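Local coordinates for sterol regulatory element-binding protein cleavage-activating protein (PDB 4YHC) that escorts the membrane-bound transcription factor precursor sre1 for proteolytic processing when sterol or oxygen is low, this piece being its WD40 domain, at residues N279-V284 with Y312-K317. The protein carries 9 engineered substitutions. Sequence-based numbering, arbitrary orientation.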
ATOM      1  N   ASN A 279     -22.110  -7.759 -13.465  1.00 24.55           N
ATOM      2  CA  ASN A 279     -22.528  -9.116 -13.801  1.00 31.85           C
ATOM      3  C   ASN A 279     -21.478 -10.139 -13.546  1.00 28.34           C
ATOM      4  O   ASN A 279     -21.126 -10.926 -14.455  1.00 24.80           O
ATOM      5  CB  ASN A 279     -22.914  -9.154 -15.289  1.00 36.76           C
ATOM      6  CG  ASN A 279     -23.531 -10.477 -15.718  1.00 55.87           C
ATOM      7  OD1 ASN A 279     -23.973 -11.300 -14.895  1.00 64.01           O
ATOM      8  ND2 ASN A 279     -23.547 -10.702 -17.041  1.00 55.42           N
ATOM      9  N   GLY A 280     -20.976 -10.178 -12.321  1.00 22.76           N
ATOM     10  CA  GLY A 280     -20.040 -11.234 -11.929  1.00 19.92           C
ATOM     11  C   GLY A 280     -18.596 -11.006 -12.361  1.00 19.39           C
ATOM     12  O   GLY A 280     -17.733 -11.760 -12.012  1.00 21.24           O
ATOM     13  N   GLN A 281     -18.344  -9.878 -12.981  1.00 19.18           N
ATOM     14  CA  GLN A 281     -17.023  -9.520 -13.541  1.00 18.73           C
ATOM     15  C   GLN A 281     -16.376  -8.380 -12.792  1.00 20.79           C
ATOM     16  O   GLN A 281     -16.945  -7.274 -12.722  1.00 23.77           O
ATOM     17  CB  GLN A 281     -17.176  -9.001 -14.981  1.00 18.86           C
ATOM     18  CG  GLN A 281     -17.723 -10.043 -15.922  1.00 26.39           C
ATOM     19  CD  GLN A 281     -17.879  -9.568 -17.323  1.00 26.73           C
ATOM     20  OE1 GLN A 281     -17.774  -8.378 -17.646  1.00 28.40           O
ATOM     21  NE2 GLN A 281     -18.187 -10.503 -18.176  1.00 29.54           N
ATOM     22  N   PHE A 282     -15.173  -8.608 -12.287  1.00 18.95           N
ATOM     23  CA  PHE A 282     -14.376  -7.521 -11.760  1.00 18.45           C
ATOM     24  C   PHE A 282     -13.667  -6.838 -12.913  1.00 21.93           C
ATOM     25  O   PHE A 282     -12.737  -7.408 -13.565  1.00 17.86           O
ATOM     26  CB  PHE A 282     -13.460  -8.009 -10.681  1.00 17.16           C
ATOM     27  CG  PHE A 282     -12.814  -6.893  -9.899  1.00 19.56           C
ATOM     28  CD1 PHE A 282     -11.768  -6.205 -10.412  1.00 19.46           C
ATOM     29  CD2 PHE A 282     -13.263  -6.585  -8.629  1.00 19.73           C
ATOM     30  CE1 PHE A 282     -11.205  -5.139  -9.721  1.00 20.35           C
ATOM     31  CE2 PHE A 282     -12.718  -5.516  -7.907  1.00 21.28           C
ATOM     32  CZ  PHE A 282     -11.703  -4.783  -8.485  1.00 22.98           C
ATOM     33  N   ARG A 283     -14.079  -5.624 -13.208  1.00 17.26           N
ATOM     34  CA  ARG A 283     -13.554  -4.911 -14.372  1.00 20.50           C
ATOM     35  C   ARG A 283     -12.690  -3.735 -13.956  1.00 22.37           C
ATOM     36  O   ARG A 283     -12.966  -3.117 -12.925  1.00 18.49           O
ATOM     37  CB  ARG A 283     -14.642  -4.411 -15.280  1.00 18.59           C
ATOM     38  CG  ARG A 283     -15.617  -5.466 -15.812  1.00 19.72           C
ATOM     39  CD  ARG A 283     -16.704  -4.736 -16.590  1.00 18.73           C
ATOM     40  NE  ARG A 283     -17.682  -5.675 -17.169  1.00 22.22           N
ATOM     41  CZ  ARG A 283     -18.863  -5.284 -17.704  1.00 27.31           C
ATOM     42  NH1 ARG A 283     -19.167  -3.998 -17.829  1.00 19.28           N
ATOM     43  NH2 ARG A 283     -19.673  -6.185 -18.223  1.00 26.38           N
ATOM     44  N   VAL A 284     -11.605  -3.514 -14.707  1.00 18.06           N
ATOM     45  CA  VAL A 284     -10.713  -2.370 -14.551  1.00 16.25           C
ATOM     46  C   VAL A 284     -10.386  -1.749 -15.868  1.00 18.83           C
ATOM     47  O   VAL A 284     -10.454  -2.413 -16.915  1.00 16.40           O
ATOM     48  CB  VAL A 284      -9.379  -2.778 -13.819  1.00 18.25           C
ATOM     49  CG1 VAL A 284      -9.717  -3.429 -12.507  1.00 15.96           C
ATOM     50  CG2 VAL A 284      -8.510  -3.696 -14.697  1.00 17.59           C
ATOM     51  N   TYR A 312     -11.975  -1.851 -21.364  1.00 24.89           N
ATOM     52  CA  TYR A 312     -11.697  -2.345 -20.024  1.00 28.20           C
ATOM     53  C   TYR A 312     -11.211  -3.742 -20.088  1.00 23.81           C
ATOM     54  O   TYR A 312     -11.305  -4.391 -21.104  1.00 26.73           O
ATOM     55  CB  TYR A 312     -12.985  -2.308 -19.169  1.00 22.45           C
ATOM     56  CG  TYR A 312     -14.096  -3.163 -19.672  1.00 20.82           C
ATOM     57  CD1 TYR A 312     -14.227  -4.472 -19.280  1.00 23.14           C
ATOM     58  CD2 TYR A 312     -15.063  -2.630 -20.542  1.00 24.22           C
ATOM     59  CE1 TYR A 312     -15.264  -5.268 -19.741  1.00 25.08           C
ATOM     60  CE2 TYR A 312     -16.128  -3.403 -20.990  1.00 28.90           C
ATOM     61  CZ  TYR A 312     -16.216  -4.701 -20.606  1.00 28.85           C
ATOM     62  OH  TYR A 312     -17.245  -5.456 -21.063  1.00 27.93           O
ATOM     63  N   ILE A 313     -10.773  -4.238 -18.956  1.00 18.88           N
ATOM     64  CA  ILE A 313     -10.220  -5.552 -18.824  1.00 16.89           C
ATOM     65  C   ILE A 313     -10.990  -6.211 -17.774  1.00 21.09           C
ATOM     66  O   ILE A 313     -11.221  -5.588 -16.687  1.00 22.36           O
ATOM     67  CB  ILE A 313      -8.773  -5.331 -18.318  1.00 29.03           C
ATOM     68  CG1 ILE A 313      -7.980  -4.540 -19.345  1.00 31.67           C
ATOM     69  CG2 ILE A 313      -8.057  -6.586 -17.915  1.00 26.29           C
ATOM     70  CD1 ILE A 313      -6.773  -3.823 -18.733  1.00 33.21           C
ATOM     71  N   ILE A 314     -11.334  -7.479 -17.986  1.00 17.32           N
ATOM     72  CA  ILE A 314     -11.920  -8.277 -16.977  1.00 20.33           C
ATOM     73  C   ILE A 314     -10.806  -9.000 -16.251  1.00 28.99           C
ATOM     74  O   ILE A 314     -10.229  -9.912 -16.828  1.00 19.92           O
ATOM     75  CB  ILE A 314     -12.904  -9.315 -17.582  1.00 25.32           C
ATOM     76  CG1 ILE A 314     -14.107  -8.628 -18.188  1.00 21.39           C
ATOM     77  CG2 ILE A 314     -13.319 -10.354 -16.557  1.00 22.04           C
ATOM     78  CD1 ILE A 314     -14.866  -9.521 -19.167  1.00 32.93           C
ATOM     79  N   LEU A 315     -10.529  -8.594 -14.979  1.00 24.24           N
ATOM     80  CA  LEU A 315      -9.514  -9.187 -14.145  1.00 22.51           C
ATOM     81  C   LEU A 315      -9.925 -10.447 -13.494  1.00 23.19           C
ATOM     82  O   LEU A 315      -9.097 -11.266 -13.216  1.00 24.82           O
ATOM     83  CB  LEU A 315      -9.119  -8.277 -12.963  1.00 26.71           C
ATOM     84  CG  LEU A 315      -8.058  -7.211 -13.040  1.00 32.60           C
ATOM     85  CD1 LEU A 315      -7.722  -6.767 -11.590  1.00 35.49           C
ATOM     86  CD2 LEU A 315      -6.860  -7.686 -13.848  1.00 27.97           C
ATOM     87  N   ASN A 316     -11.181 -10.604 -13.127  1.00 17.24           N
ATOM     88  CA  ASN A 316     -11.568 -11.823 -12.494  1.00 19.78           C
ATOM     89  C   ASN A 316     -13.105 -11.968 -12.591  1.00 23.32           C
ATOM     90  O   ASN A 316     -13.779 -11.018 -12.977  1.00 19.70           O
ATOM     91  CB  ASN A 316     -11.092 -11.882 -11.034  1.00 21.71           C
ATOM     92  CG  ASN A 316     -11.128 -13.268 -10.459  1.00 26.58           C
ATOM     93  OD1 ASN A 316     -11.356 -14.261 -11.189  1.00 20.88           O
ATOM     94  ND2 ASN A 316     -10.910 -13.373  -9.138  1.00 17.32           N
ATOM     95  N   LYS A 317     -13.608 -13.163 -12.333  1.00 18.25           N
ATOM     96  CA  LYS A 317     -15.058 -13.388 -12.422  1.00 20.20           C
ATOM     97  C   LYS A 317     -15.447 -14.196 -11.231  1.00 24.85           C
ATOM     98  O   LYS A 317     -14.694 -15.065 -10.831  1.00 26.80           O
ATOM     99  CB  LYS A 317     -15.476 -14.118 -13.722  1.00 21.08           C
ATOM    100  CG  LYS A 317     -15.150 -13.370 -14.991  1.00 23.30           C
ATOM    101  CD  LYS A 317     -15.999 -13.738 -16.185  1.00 37.21           C
ATOM    102  CE  LYS A 317     -15.499 -14.976 -16.879  1.00 52.28           C
ATOM    103  NZ  LYS A 317     -16.544 -15.570 -17.796  1.00 65.98           N
TER
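V284 and L315 cross at about a right angle, with V284 CG2 3.9 Å from L315 CG. V284 CG2 also packs on I313 CB, and F282 CD1 lies 4.2 Å from L315 CB. These contacts lie on the F282, V284 and I313 side of an antiparallel strand pair in the WD40 domain, interrupted by a classic beta bulge. L315 and N316 are the two bulge residues, both opposite F282. The backbone bonds follow the shift: F282 N donates to N316 O, and L315 N donates to F282 O at 2.9 Å. Beyond the bulge, V284 and I313 form a hydrogen-bonded pair, with both N-H groups used. N316 ND2 donates to A233 O and D248 OD1, away from the strand pair.

On the other face, the R283 and Y312 side chains cross obliquely. CG of Y312 stands between its backbone N and carbonyl carbon (chi1 62°). R283 CD lies over one face of the Y312 ring, 3.5 Å from CE1. Y312 OH lies over the centre of one guanidinium face, and the two planes are 21° apart. I314 CD1 packs against the Q281 amide, 3.5 Å from Q281 CD. R283 grips that amide side-on: NE and NH2 both donate to Q281 OE1, at 2.7 Å from NE and 3.0 Å from NH2. R283 NH1 makes salt bridges to D329 and D331. An alanine at R283 would probably leave these two carboxylates without this partner and the Q281 amide freer to turn. R283 NE meets OE1 in the plane of the Q281 carbonyl, while NH2 sits above that plane.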